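Local coordinates for protein cytochrome P450 (Bacillus megaterium, PDB 5L92) that binds heme and the steroid corticosterone, and probably acts as a monooxygenase that hydroxylates steroids, at residues 113-118 with 362-367; 121-126 with 370-375; 129-134 with 377-382; 254-259 with 284-289; 265-270 with 333-338. All blocks are in the same frame, centred on the assembly; numbering follows the deposited sequence.

Contact 1: 113-118 with 362-367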
# COMPACT_ATOMS: atom_id res chain seq x y z
N PRO A 113 -7.30 -8.26 19.29
CA PRO A 113 -7.09 -9.63 19.81
C PRO A 113 -7.09 -10.68 18.72
O PRO A 113 -6.40 -11.70 18.86
CB PRO A 113 -8.26 -9.83 20.80
CG PRO A 113 -8.83 -8.45 21.04
CD PRO A 113 -8.58 -7.71 19.73
N LYS A 114 -7.86 -10.48 17.64
CA LYS A 114 -7.73 -11.35 16.48
C LYS A 114 -6.33 -11.24 15.89
O LYS A 114 -5.68 -12.25 15.61
CB LYS A 114 -8.79 -10.99 15.42
CG LYS A 114 -10.20 -11.34 15.78
CD LYS A 114 -11.20 -11.02 14.65
CE LYS A 114 -12.62 -11.30 15.09
NZ LYS A 114 -13.66 -10.76 14.15
N ILE A 115 -5.85 -10.02 15.69
CA ILE A 115 -4.53 -9.84 15.07
C ILE A 115 -3.46 -10.48 15.94
O ILE A 115 -2.56 -11.18 15.45
CB ILE A 115 -4.26 -8.34 14.83
CG1 ILE A 115 -5.21 -7.83 13.73
CG2 ILE A 115 -2.79 -8.10 14.39
CD1 ILE A 115 -5.51 -6.34 13.75
N ALA A 116 -3.58 -10.33 17.26
CA ALA A 116 -2.53 -10.88 18.13
C ALA A 116 -2.53 -12.40 18.06
O ALA A 116 -1.47 -13.02 18.13
CB ALA A 116 -2.69 -10.34 19.57
N ARG A 117 -3.69 -13.01 17.85
CA ARG A 117 -3.73 -14.47 17.80
C ARG A 117 -3.18 -15.00 16.49
O ARG A 117 -2.47 -16.02 16.46
CB ARG A 117 -5.17 -14.99 17.99
CG ARG A 117 -5.64 -15.07 19.42
CD ARG A 117 -6.96 -15.88 19.52
NE ARG A 117 -8.03 -15.35 18.67
CZ ARG A 117 -8.91 -14.41 19.04
NH1 ARG A 117 -8.84 -13.84 20.24
NH2 ARG A 117 -9.85 -14.01 18.18
N ILE A 118 -3.52 -14.35 15.39
CA ILE A 118 -2.96 -14.75 14.11
C ILE A 118 -1.45 -14.62 14.16
O ILE A 118 -0.72 -15.51 13.71
CB ILE A 118 -3.57 -13.92 12.97
CG1 ILE A 118 -5.09 -14.16 12.93
CG2 ILE A 118 -2.91 -14.33 11.64
CD1 ILE A 118 -5.82 -13.13 12.18
N ALA A 362 0.58 -3.65 11.88
CA ALA A 362 2.04 -3.51 11.92
C ALA A 362 2.58 -3.52 13.35
O ALA A 362 3.50 -4.28 13.68
CB ALA A 362 2.43 -2.23 11.20
N LYS A 363 2.02 -2.67 14.21
CA LYS A 363 2.41 -2.61 15.62
C LYS A 363 2.38 -3.99 16.29
O LYS A 363 3.38 -4.44 16.86
CB LYS A 363 1.47 -1.65 16.37
CG LYS A 363 1.89 -1.35 17.80
CD LYS A 363 0.81 -0.55 18.52
CE LYS A 363 -0.45 -1.35 18.64
NZ LYS A 363 -1.21 -1.06 19.89
N ILE A 364 1.24 -4.66 16.24
CA ILE A 364 1.09 -5.93 16.94
C ILE A 364 2.11 -6.94 16.41
O ILE A 364 2.77 -7.64 17.18
CB ILE A 364 -0.36 -6.44 16.80
CG1 ILE A 364 -1.29 -5.52 17.58
CG2 ILE A 364 -0.45 -7.89 17.19
CD1 ILE A 364 -2.78 -5.81 17.47
N MET A 365 2.26 -7.03 15.09
CA MET A 365 3.20 -8.01 14.56
C MET A 365 4.64 -7.62 14.90
O MET A 365 5.46 -8.47 15.26
CB MET A 365 3.01 -8.14 13.05
CG MET A 365 4.06 -8.94 12.31
SD MET A 365 4.21 -10.65 12.80
CE MET A 365 2.95 -11.40 11.75
N LEU A 366 4.98 -6.36 14.77
CA LEU A 366 6.38 -5.99 14.97
C LEU A 366 6.79 -6.09 16.44
O LEU A 366 7.89 -6.56 16.73
CB LEU A 366 6.64 -4.61 14.43
CG LEU A 366 6.65 -4.53 12.89
CD1 LEU A 366 6.54 -3.10 12.44
CD2 LEU A 366 7.87 -5.19 12.30
N ALA A 367 5.90 -5.70 17.36
CA ALA A 367 6.21 -5.75 18.79
C ALA A 367 6.49 -7.18 19.22
O ALA A 367 7.40 -7.44 20.02
CB ALA A 367 5.06 -5.16 19.60
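Ile115 and Ile364 carry the meeting of helices 112-125 and 355-372, which in cytochromes P450 correspond to helices D and L. The backbones come close here, with the CA atoms of Ala116 and Ile364 6.2 Å apart.

The contact is wholly apolar. The CG2 methyls of the two isoleucines meet at 3.7 Å, and the side chains cross at about a right angle. CG2 of Ile115 also lies 3.8 Å from CB of Ile364, while CD1 of Ile364, at the end of an extended chain (chi2 176°), comes to 3.9 Å from Ile115 CB. In Ile364, CG1 stands opposite the carbonyl carbon (chi1 -68°), which turns CG2 away from the backbone N and places it 3.8 Å from CA of Ala116. The small CB of Ala116 adds a looser touch to the same CG2.

Polar groups are served within each helix: Ile118 N donates to Lys114 O, Leu366 N to Ala362 O, and Ile115 O also accepts from Thr119 OG1.

Helix 141-151 closes one flank, its Leu142 touching both Ile115 and Met365. Leu366 packs against helices 247-260 and 275-285, so that helix 355-372 lies between these two and helix 112-125.

Contact 2: 121-126 with 370-375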
# COMPACT_ATOMS: atom_id res chain seq x y z
N GLU A 121 -0.10 -17.48 16.15
CA GLU A 121 -0.24 -18.71 15.38
C GLU A 121 0.82 -18.80 14.29
O GLU A 121 1.48 -19.83 14.14
CB GLU A 121 -1.65 -18.82 14.77
CG GLU A 121 -1.88 -20.11 13.95
CD GLU A 121 -3.24 -20.18 13.22
OE1 GLU A 121 -3.84 -19.12 12.93
OE2 GLU A 121 -3.70 -21.31 12.93
N LEU A 122 1.02 -17.71 13.53
CA LEU A 122 2.05 -17.71 12.49
C LEU A 122 3.45 -17.93 13.07
O LEU A 122 4.25 -18.72 12.55
CB LEU A 122 1.99 -16.41 11.71
CG LEU A 122 0.78 -16.32 10.80
CD1 LEU A 122 0.69 -14.91 10.30
CD2 LEU A 122 0.86 -17.33 9.65
N LEU A 123 3.77 -17.22 14.15
CA LEU A 123 5.07 -17.42 14.79
C LEU A 123 5.22 -18.88 15.24
O LEU A 123 6.28 -19.50 15.03
CB LEU A 123 5.23 -16.44 15.95
CG LEU A 123 5.53 -15.01 15.53
CD1 LEU A 123 5.28 -14.01 16.64
CD2 LEU A 123 6.95 -14.93 15.07
N GLN A 124 4.16 -19.47 15.80
CA GLN A 124 4.24 -20.85 16.27
C GLN A 124 4.55 -21.81 15.12
O GLN A 124 5.30 -22.77 15.29
CB GLN A 124 2.92 -21.25 16.95
CG GLN A 124 2.99 -22.59 17.70
CD GLN A 124 4.15 -22.67 18.72
OE1 GLN A 124 4.18 -21.95 19.72
NE2 GLN A 124 5.11 -23.56 18.45
N GLU A 125 3.97 -21.55 13.95
CA GLU A 125 4.18 -22.42 12.81
C GLU A 125 5.64 -22.48 12.36
O GLU A 125 6.07 -23.48 11.79
CB GLU A 125 3.26 -21.98 11.68
CG GLU A 125 1.79 -22.29 12.02
CD GLU A 125 0.83 -21.90 10.93
OE1 GLU A 125 1.31 -21.44 9.87
OE2 GLU A 125 -0.40 -22.06 11.14
N VAL A 126 6.44 -21.45 12.64
CA VAL A 126 7.84 -21.48 12.24
C VAL A 126 8.78 -21.47 13.44
O VAL A 126 9.98 -21.26 13.29
CB VAL A 126 8.16 -20.33 11.25
CG1 VAL A 126 7.43 -20.55 9.91
CG2 VAL A 126 7.79 -18.98 11.83
N ILE A 370 9.89 -8.37 17.75
CA ILE A 370 11.02 -7.78 18.45
C ILE A 370 11.14 -8.38 19.85
O ILE A 370 12.25 -8.60 20.35
CB ILE A 370 10.88 -6.25 18.48
CG1 ILE A 370 11.00 -5.69 17.06
CG2 ILE A 370 11.92 -5.64 19.39
CD1 ILE A 370 10.46 -4.29 16.95
N ASP A 371 10.01 -8.67 20.49
CA ASP A 371 10.04 -9.20 21.85
C ASP A 371 10.60 -10.61 21.88
O ASP A 371 11.32 -10.98 22.81
CB ASP A 371 8.64 -9.16 22.46
CG ASP A 371 8.64 -9.53 23.94
OD1 ASP A 371 8.94 -8.66 24.79
OD2 ASP A 371 8.37 -10.71 24.25
N ARG A 372 10.31 -11.39 20.86
CA ARG A 372 10.78 -12.75 20.76
C ARG A 372 12.17 -12.95 20.25
O ARG A 372 12.82 -13.85 20.67
CB ARG A 372 9.88 -13.57 19.84
CG ARG A 372 8.44 -13.61 20.27
CD ARG A 372 7.84 -14.95 20.07
NE ARG A 372 6.41 -14.95 20.27
CZ ARG A 372 5.64 -15.95 19.90
NH1 ARG A 372 6.16 -17.00 19.34
NH2 ARG A 372 4.36 -15.90 20.12
N TYR A 373 12.60 -12.15 19.31
CA TYR A 373 13.91 -12.31 18.70
C TYR A 373 14.77 -11.04 18.71
O TYR A 373 15.11 -10.49 17.71
CB TYR A 373 13.72 -12.85 17.27
CG TYR A 373 12.73 -13.97 17.17
CD1 TYR A 373 12.92 -15.14 17.85
CD2 TYR A 373 11.59 -13.86 16.40
CE1 TYR A 373 12.03 -16.15 17.78
CE2 TYR A 373 10.69 -14.89 16.32
CZ TYR A 373 10.92 -16.01 17.02
OH TYR A 373 10.06 -17.03 16.98
N PRO A 374 15.15 -10.63 19.97
CA PRO A 374 15.95 -9.41 20.02
C PRO A 374 17.34 -9.45 19.39
O PRO A 374 17.88 -8.42 19.15
CB PRO A 374 16.08 -9.11 21.50
CG PRO A 374 15.95 -10.38 22.17
CD PRO A 374 14.94 -11.10 21.41
N GLN A 375 17.88 -10.62 19.15
CA GLN A 375 19.17 -10.75 18.57
C GLN A 375 19.10 -11.12 17.09
O GLN A 375 20.06 -11.54 16.53
CB GLN A 375 19.99 -11.75 19.35
CG GLN A 375 20.18 -11.42 20.80
CD GLN A 375 20.59 -9.99 21.02
OE1 GLN A 375 21.59 -9.52 20.49
NE2 GLN A 375 19.81 -9.27 21.79
O HOH W 1 8.91 -18.58 15.11
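Leu123 and Arg372 have the closest CA atoms of 121-126 and 370-375, yet these stand 9.5 Å apart, so side chains must span the interval near the ends of helices 112-125 and 355-372. A bend of the Arg372 chain at chi2 (-140°) helps lay its guanidinium flat against Leu123: CD1 sits 3.8 Å above the centre of one face, and CB approaches NH1 at 3.6 Å. Its NE is salt-bridged to Glu368, a turn back on the same helix. The other methyl of Leu123, CD2, meets the Tyr373 ring at its edge, 3.9 Å from CE2, while Arg372 CB covers one ring face. A water joins the segments, donating to Leu123 O at 2.8 Å and hydrogen-bonded to Tyr373 OH at 2.7 Å. An alanine in place of Arg372 would probably leave Leu123 CD1 without its flat cover and the Glu368 carboxylate without its charged mate. Leu123 also touches Leu138 of helix 134-139, Ile370 packs on helix 262-270, and Tyr373 meets the C-terminal Lys402 and Val404.

Contact 3: 129-134 with 377-382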
# COMPACT_ATOMS: atom_id res chain seq x y z
N LEU A 129 12.03 -23.30 12.84
CA LEU A 129 13.08 -22.82 11.94
C LEU A 129 14.00 -21.83 12.66
O LEU A 129 13.55 -20.97 13.41
CB LEU A 129 12.47 -22.17 10.70
CG LEU A 129 11.47 -23.03 9.89
CD1 LEU A 129 10.82 -22.20 8.76
CD2 LEU A 129 12.11 -24.28 9.29
N GLU A 130 15.30 -21.99 12.45
CA GLU A 130 16.25 -21.01 12.97
C GLU A 130 16.28 -19.77 12.07
O GLU A 130 16.48 -18.65 12.56
CB GLU A 130 17.64 -21.66 13.07
CG GLU A 130 18.77 -20.76 13.68
CD GLU A 130 18.54 -20.39 15.17
OE1 GLU A 130 17.66 -21.00 15.83
OE2 GLU A 130 19.25 -19.47 15.69
N ASP A 131 16.02 -19.94 10.78
CA ASP A 131 16.04 -18.88 9.78
C ASP A 131 14.66 -18.83 9.13
O ASP A 131 14.16 -19.86 8.67
CB ASP A 131 17.12 -19.14 8.72
CG ASP A 131 18.54 -19.02 9.27
OD1 ASP A 131 18.76 -18.25 10.22
OD2 ASP A 131 19.45 -19.70 8.73
N ILE A 132 14.05 -17.65 9.09
CA ILE A 132 12.70 -17.51 8.54
C ILE A 132 12.64 -16.36 7.53
O ILE A 132 13.40 -15.40 7.59
CB ILE A 132 11.65 -17.27 9.64
CG1 ILE A 132 12.01 -16.05 10.46
CG2 ILE A 132 11.54 -18.51 10.55
CD1 ILE A 132 10.97 -15.68 11.48
N ASP A 133 11.69 -16.47 6.61
CA ASP A 133 11.39 -15.42 5.65
C ASP A 133 10.28 -14.54 6.24
O ASP A 133 9.11 -14.92 6.24
CB ASP A 133 11.01 -16.04 4.32
CG ASP A 133 10.73 -15.00 3.22
OD1 ASP A 133 10.77 -13.80 3.48
OD2 ASP A 133 10.47 -15.41 2.09
N ILE A 134 10.65 -13.37 6.75
CA ILE A 134 9.68 -12.44 7.34
C ILE A 134 8.47 -12.29 6.42
O ILE A 134 7.32 -12.15 6.88
CB ILE A 134 10.31 -11.07 7.63
CG1 ILE A 134 11.43 -11.16 8.66
CG2 ILE A 134 9.27 -10.10 8.12
CD1 ILE A 134 11.08 -11.93 9.89
N ASP A 377 19.08 -11.05 13.06
CA ASP A 377 19.93 -10.43 12.08
C ASP A 377 19.75 -11.11 10.74
O ASP A 377 19.10 -12.10 10.63
CB ASP A 377 21.39 -10.46 12.54
CG ASP A 377 22.24 -9.32 11.96
OD1 ASP A 377 21.77 -8.50 11.20
OD2 ASP A 377 23.39 -9.26 12.27
N TRP A 378 20.34 -10.52 9.72
CA TRP A 378 20.25 -11.07 8.41
C TRP A 378 20.73 -12.50 8.44
O TRP A 378 21.68 -12.81 9.08
CB TRP A 378 21.13 -10.32 7.41
CG TRP A 378 21.22 -8.88 7.52
CD1 TRP A 378 22.21 -8.20 8.07
CD2 TRP A 378 20.31 -7.92 7.01
NE1 TRP A 378 21.99 -6.89 7.98
CE2 TRP A 378 20.82 -6.68 7.32
CE3 TRP A 378 19.12 -7.99 6.34
CZ2 TRP A 378 20.19 -5.53 6.98
CZ3 TRP A 378 18.50 -6.87 6.02
CH2 TRP A 378 19.02 -5.65 6.32
N SER A 379 20.08 -13.37 7.72
CA SER A 379 20.51 -14.73 7.62
C SER A 379 21.61 -14.80 6.60
O SER A 379 21.71 -13.97 5.76
CB SER A 379 19.34 -15.62 7.29
OG SER A 379 19.50 -16.36 6.12
N PRO A 380 22.43 -15.91 6.69
CA PRO A 380 23.46 -16.01 5.66
C PRO A 380 22.91 -16.14 4.25
O PRO A 380 23.62 -15.93 3.34
CB PRO A 380 24.24 -17.25 6.02
CG PRO A 380 24.00 -17.47 7.44
CD PRO A 380 22.61 -17.10 7.63
N SER A 381 21.64 -16.45 4.12
CA SER A 381 21.02 -16.59 2.83
C SER A 381 20.31 -15.34 2.31
O SER A 381 19.73 -15.38 1.26
CB SER A 381 20.03 -17.73 2.83
OG SER A 381 20.66 -18.95 2.71
N PHE A 382 20.36 -14.26 3.05
CA PHE A 382 19.69 -13.07 2.64
C PHE A 382 20.19 -12.51 1.34
O PHE A 382 21.34 -12.45 1.10
CB PHE A 382 19.77 -11.98 3.71
CG PHE A 382 19.25 -10.65 3.25
CD1 PHE A 382 20.07 -9.84 2.53
CD2 PHE A 382 17.98 -10.26 3.49
CE1 PHE A 382 19.63 -8.65 2.06
CE2 PHE A 382 17.52 -9.08 3.01
CZ PHE A 382 18.36 -8.26 2.31
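Asp131 and Ser379 face each other across the three-stranded antiparallel sheet in which strand 399-401 runs between the two outer strands, 131-133 and 377-378. Neither outer strand bonds directly to the other; the CA atoms of the two segments come no closer than 6.5 Å, at Asp131 and Ser379.

Asp377 leads off: its backbone pairs with Arg401 of the central strand, and its OD1 is salt-bridged to Lys262 while taking a weak bond from the N of Trp378. The indole of Trp378 turns to helix 247-260, where it packs edge-to-face with Tyr256. Ser379, bonded through its backbone to Leu399, brings its CB to 4.0 Å from Asp131 OD1; Asp131 CG stands opposite its own carbonyl carbon (chi1 -68°), which sets the carboxylate within reach. Pro380 follows, offering CD to Asp131 OD2 at 4.2 Å. Both residues pack against the carboxylate by van der Waals contact, and its charge is met by Arg401, whose NH2 forms a salt bridge with OD2.

Ser381 N donates to Ser379 OG at 2.9 Å with an N-H...O angle of 155°, an ST turn. The Phe382 ring has Trp378 CE3 over one face, and a type I turn closes as Phe382 N donates to Ser379 O at 3.0 Å.

Contact 4: 254-259 with 284-289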
# COMPACT_ATOMS: atom_id res chain seq x y z
N THR A 254 10.03 -2.28 7.75
CA THR A 254 10.44 -1.88 9.08
C THR A 254 11.57 -2.75 9.57
O THR A 254 12.58 -2.25 10.08
CB THR A 254 9.28 -1.96 10.09
OG1 THR A 254 8.33 -0.93 9.83
CG2 THR A 254 9.82 -1.74 11.51
N ILE A 255 11.42 -4.06 9.41
CA ILE A 255 12.47 -4.98 9.78
C ILE A 255 13.73 -4.67 8.98
O ILE A 255 14.84 -4.68 9.53
CB ILE A 255 12.02 -6.43 9.56
CG1 ILE A 255 10.85 -6.80 10.50
CG2 ILE A 255 13.16 -7.42 9.74
CD1 ILE A 255 11.21 -6.82 11.89
N TYR A 256 13.57 -4.37 7.70
CA TYR A 256 14.73 -3.99 6.89
C TYR A 256 15.42 -2.77 7.46
O TYR A 256 16.65 -2.74 7.56
CB TYR A 256 14.34 -3.76 5.43
CG TYR A 256 15.56 -3.56 4.57
CD1 TYR A 256 16.10 -2.29 4.38
CD2 TYR A 256 16.20 -4.64 3.99
CE1 TYR A 256 17.22 -2.11 3.61
CE2 TYR A 256 17.31 -4.48 3.25
CZ TYR A 256 17.83 -3.20 3.05
OH TYR A 256 18.95 -3.03 2.32
N CYS A 257 14.66 -1.75 7.86
CA CYS A 257 15.27 -0.53 8.37
C CYS A 257 16.00 -0.78 9.69
O CYS A 257 17.08 -0.23 9.92
CB CYS A 257 14.24 0.57 8.55
SG CYS A 257 13.61 1.36 7.03
N LEU A 258 15.43 -1.64 10.57
CA LEU A 258 16.02 -1.89 11.88
C LEU A 258 17.27 -2.74 11.77
O LEU A 258 18.19 -2.58 12.59
CB LEU A 258 14.98 -2.54 12.82
CG LEU A 258 13.78 -1.67 13.15
CD1 LEU A 258 12.75 -2.48 13.89
CD2 LEU A 258 14.08 -0.39 13.91
N MET A 259 17.34 -3.61 10.77
CA MET A 259 18.54 -4.38 10.50
C MET A 259 19.61 -3.54 9.83
O MET A 259 20.81 -3.75 10.07
CB MET A 259 18.19 -5.58 9.64
CG MET A 259 17.25 -6.62 10.34
SD MET A 259 17.91 -7.43 11.79
CE MET A 259 17.28 -6.35 13.06
N ARG A 284 7.65 6.99 6.31
CA ARG A 284 8.31 8.13 5.67
C ARG A 284 9.51 7.68 4.84
O ARG A 284 9.69 8.11 3.69
CB ARG A 284 8.77 9.13 6.75
CG ARG A 284 9.19 10.49 6.17
CD ARG A 284 10.14 11.35 7.08
NE ARG A 284 11.40 10.69 7.47
CZ ARG A 284 12.59 10.92 6.92
NH1 ARG A 284 12.75 11.77 5.92
NH2 ARG A 284 13.65 10.27 7.36
N TYR A 285 10.36 6.82 5.42
CA TYR A 285 11.70 6.52 4.92
C TYR A 285 11.70 5.43 3.85
O TYR A 285 12.47 5.51 2.90
CB TYR A 285 12.59 6.11 6.11
CG TYR A 285 14.08 6.14 5.84
CD1 TYR A 285 14.79 7.34 5.83
CD2 TYR A 285 14.76 4.97 5.61
CE1 TYR A 285 16.17 7.33 5.59
CE2 TYR A 285 16.10 4.96 5.39
CZ TYR A 285 16.81 6.13 5.37
OH TYR A 285 18.14 6.06 5.12
N ARG A 286 10.83 4.42 3.99
CA ARG A 286 10.73 3.32 3.05
C ARG A 286 9.25 3.04 2.77
O ARG A 286 8.68 2.01 3.14
CB ARG A 286 11.48 2.11 3.55
CG ARG A 286 13.00 2.25 3.25
CD ARG A 286 13.74 0.93 3.31
NE ARG A 286 15.16 1.13 3.38
CZ ARG A 286 15.94 1.43 2.34
NH1 ARG A 286 15.41 1.57 1.14
NH2 ARG A 286 17.25 1.60 2.52
N SER A 287 8.63 4.01 2.16
CA SER A 287 7.18 4.03 2.03
C SER A 287 6.69 2.88 1.15
O SER A 287 7.18 2.73 0.03
CB SER A 287 6.76 5.37 1.45
OG SER A 287 7.57 6.42 2.00
N PRO A 288 5.73 2.08 1.62
CA PRO A 288 5.13 1.00 0.78
C PRO A 288 4.58 1.47 -0.56
O PRO A 288 4.56 0.69 -1.52
CB PRO A 288 4.01 0.47 1.69
CG PRO A 288 4.54 0.76 3.08
CD PRO A 288 5.10 2.12 2.95
N VAL A 289 4.12 2.71 -0.64
CA VAL A 289 3.68 3.32 -1.89
C VAL A 289 4.54 4.55 -2.15
O VAL A 289 4.52 5.51 -1.37
CB VAL A 289 2.19 3.67 -1.85
CG1 VAL A 289 1.74 4.28 -3.20
CG2 VAL A 289 1.32 2.39 -1.56
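Side-chain packing joins Tyr256 and Cys257, on helix 247-260, which forms the C-terminal part of the long central helix of the P450 fold, to Tyr285 and Arg286, where helix 275-285 gives way to loop.

Arg286 crosses Tyr256 at a slant and runs its CG and CD past the Cys257 sulfur. Its CD rests 3.7 Å from Cys257 SG, and the sulfur lies at the guanidinium edge, near its plane. The Tyr256 ring stands almost perpendicular to the guanidinium, the two planes 87° apart, with CE1 over one guanidinium face and CD1 3.7 Å from NE. Arg286 reaches this place through a chain that runs straight from CG to NE, its CG set opposite the carbonyl carbon (chi1 -81°). Both ends of the group are gripped beyond these segments: NH1 donates to Tyr393 OH and NH2 is salt-bridged to Glu260, which fixes how the flat group is turned.

Cys257 SG also makes a sulfur-aromatic contact with Tyr285, 5.3 Å from the ring centroid and 4.0 Å from CD2.

One residue earlier, Arg284 pairs with Glu281, the arrangement of the P450 ExxR motif on helix K; three and four residues beyond Tyr285, Pro288 and Val289 touch the heme. The packing thus ties the central helix to the ExxR helix where the chain turns to the heme pocket.

Contact 5: 265-270 with 333-338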
# COMPACT_ATOMS: atom_id res chain seq x y z
N PHE A 265 17.59 -0.15 16.16
CA PHE A 265 17.07 -1.38 16.73
C PHE A 265 17.42 -1.50 18.22
O PHE A 265 16.57 -1.86 19.04
CB PHE A 265 17.62 -2.55 15.92
CG PHE A 265 17.05 -3.90 16.30
CD1 PHE A 265 15.72 -4.08 16.48
CD2 PHE A 265 17.88 -4.99 16.43
CE1 PHE A 265 15.21 -5.32 16.81
CE2 PHE A 265 17.36 -6.23 16.74
CZ PHE A 265 16.03 -6.39 16.94
N GLU A 266 18.67 -1.18 18.60
CA GLU A 266 19.01 -1.31 20.02
C GLU A 266 18.21 -0.32 20.85
O GLU A 266 17.83 -0.62 21.98
CB GLU A 266 20.51 -1.10 20.27
CG GLU A 266 21.41 -2.15 19.66
CD GLU A 266 20.94 -3.56 19.93
OE1 GLU A 266 20.92 -3.96 21.10
OE2 GLU A 266 20.58 -4.27 18.97
N ARG A 267 17.91 0.84 20.29
CA ARG A 267 17.19 1.82 21.08
C ARG A 267 15.73 1.42 21.23
O ARG A 267 15.16 1.49 22.32
CB ARG A 267 17.35 3.19 20.45
CG ARG A 267 16.62 4.22 21.26
CD ARG A 267 16.86 5.63 20.82
NE ARG A 267 16.00 6.50 21.61
CZ ARG A 267 15.55 7.68 21.23
NH1 ARG A 267 15.89 8.18 20.03
NH2 ARG A 267 14.75 8.36 22.04
N LEU A 268 15.12 0.97 20.13
CA LEU A 268 13.75 0.49 20.18
C LEU A 268 13.56 -0.58 21.25
O LEU A 268 12.56 -0.57 21.98
CB LEU A 268 13.36 -0.04 18.80
CG LEU A 268 11.89 -0.45 18.64
CD1 LEU A 268 10.97 0.72 18.94
CD2 LEU A 268 11.69 -0.95 17.19
N LYS A 269 14.50 -1.51 21.35
CA LYS A 269 14.42 -2.56 22.37
C LYS A 269 14.49 -1.99 23.78
O LYS A 269 13.80 -2.49 24.68
CB LYS A 269 15.53 -3.58 22.18
CG LYS A 269 15.25 -4.50 21.03
CD LYS A 269 16.35 -5.55 20.84
CE LYS A 269 17.63 -4.93 20.32
NZ LYS A 269 18.71 -5.96 20.24
N ARG A 270 15.28 -0.91 23.98
CA ARG A 270 15.29 -0.29 25.31
C ARG A 270 14.04 0.54 25.56
O ARG A 270 13.64 0.72 26.70
CB ARG A 270 16.53 0.61 25.49
CG ARG A 270 17.90 -0.14 25.45
CD ARG A 270 19.08 0.80 25.78
NE ARG A 270 19.22 1.94 24.86
CZ ARG A 270 19.95 1.97 23.74
NH1 ARG A 270 20.61 0.90 23.33
NH2 ARG A 270 19.97 3.07 23.02
N PHE A 333 17.22 8.08 9.12
CA PHE A 333 16.20 7.32 9.80
C PHE A 333 16.27 7.59 11.31
O PHE A 333 17.21 7.31 11.95
CB PHE A 333 16.37 5.85 9.51
CG PHE A 333 15.31 4.99 10.08
CD1 PHE A 333 14.09 4.88 9.49
CD2 PHE A 333 15.56 4.26 11.19
CE1 PHE A 333 13.15 4.07 10.01
CE2 PHE A 333 14.61 3.45 11.72
CZ PHE A 333 13.40 3.35 11.13
N LYS A 334 15.22 8.16 11.86
CA LYS A 334 15.18 8.50 13.28
C LYS A 334 13.92 7.90 13.91
O LYS A 334 12.82 8.39 13.65
CB LYS A 334 15.18 10.02 13.49
CG LYS A 334 16.40 10.75 12.97
CD LYS A 334 16.33 12.26 13.31
CE LYS A 334 17.42 13.10 12.66
NZ LYS A 334 16.99 14.54 12.54
N ILE A 335 14.07 6.85 14.73
CA ILE A 335 12.85 6.19 15.21
C ILE A 335 11.99 7.13 16.03
O ILE A 335 10.82 6.80 16.28
CB ILE A 335 13.09 4.93 16.07
CG1 ILE A 335 13.93 5.23 17.33
CG2 ILE A 335 13.62 3.75 15.26
CD1 ILE A 335 13.96 4.02 18.32
N ASP A 336 12.53 8.24 16.53
CA ASP A 336 11.77 9.16 17.37
C ASP A 336 11.37 10.42 16.62
O ASP A 336 10.94 11.39 17.25
CB ASP A 336 12.57 9.53 18.64
CG ASP A 336 13.94 10.17 18.34
OD1 ASP A 336 14.52 9.98 17.26
OD2 ASP A 336 14.45 10.86 19.24
N ARG A 337 11.44 10.40 15.28
CA ARG A 337 11.28 11.60 14.47
C ARG A 337 10.00 12.36 14.79
O ARG A 337 8.90 11.79 14.77
CB ARG A 337 11.31 11.27 12.97
CG ARG A 337 11.17 12.52 12.13
CD ARG A 337 11.40 12.29 10.65
NE ARG A 337 12.78 11.92 10.34
CZ ARG A 337 13.72 12.79 10.02
NH1 ARG A 337 13.46 14.10 9.99
NH2 ARG A 337 14.94 12.34 9.73
N LYS A 338 10.16 13.66 15.05
CA LYS A 338 9.07 14.59 15.37
C LYS A 338 9.45 15.97 14.86
O LYS A 338 10.56 16.44 15.11
CB LYS A 338 8.77 14.69 16.87
CG LYS A 338 7.97 13.55 17.44
CD LYS A 338 7.61 13.76 18.94
CE LYS A 338 6.65 14.96 19.14
NZ LYS A 338 5.94 14.94 20.46
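Arg267, on the short helix 262-270, reaches Asp336 in the type I turn Lys334-Arg337, part of the loop that in cytochromes P450 leads through the meander to the heme-ligand cysteine. Its extended chain, CG opposite the backbone N (chi1 -179°), carries the guanidinium out to Asp336, where NH1 donates to OD2 over 3.1 Å, nearly straight at 170°. The acceptor lies in the guanidinium plane, but the donor arrives from above the carboxylate plane, 82° out of it. NE of Arg267 is salt-bridged to Glu271, so the group has a second charged partner. With a leucine at Arg267, Asp336 would probably lose this counter-charge and Glu271 a charged partner. In the turn, Arg337 N donates to Lys334 O, Ile335 O accepts from Ser277 OG, and Arg337 NE is paired with Glu281. Lys269 NZ is salt-bridged to Glu266 OE2 and also bonded to Pro374 O. Closer to the helix backbone, Ile335 sends CD1 to 4.0 Å from Arg267 CG and 3.7 Å from Leu268 N.

Contacts 1 and 2 are successive stations, centres 11 Å apart, on one pair of helices, 112-125 and 355-372, which spread from the first to the second. Both chain segments then run on into the outer strands of the small sheet at contact 3, 12 Å from contact 2 centre to centre, where Val126 packs on Ile132. Contacts 4 and 5, their centres 13 Å apart, are nested within the long loops that these three close: contact 4 joins helix 247-260 to the end of helix 275-285, contact 5 helix 262-270 to the loop 333-338. Leu366 on Thr254, Pro374 O with Lys269 and Trp378 on Met259 join the two groups. The result is one helical body with a small sheet at its edge, reaching the heme pocket at contact 4.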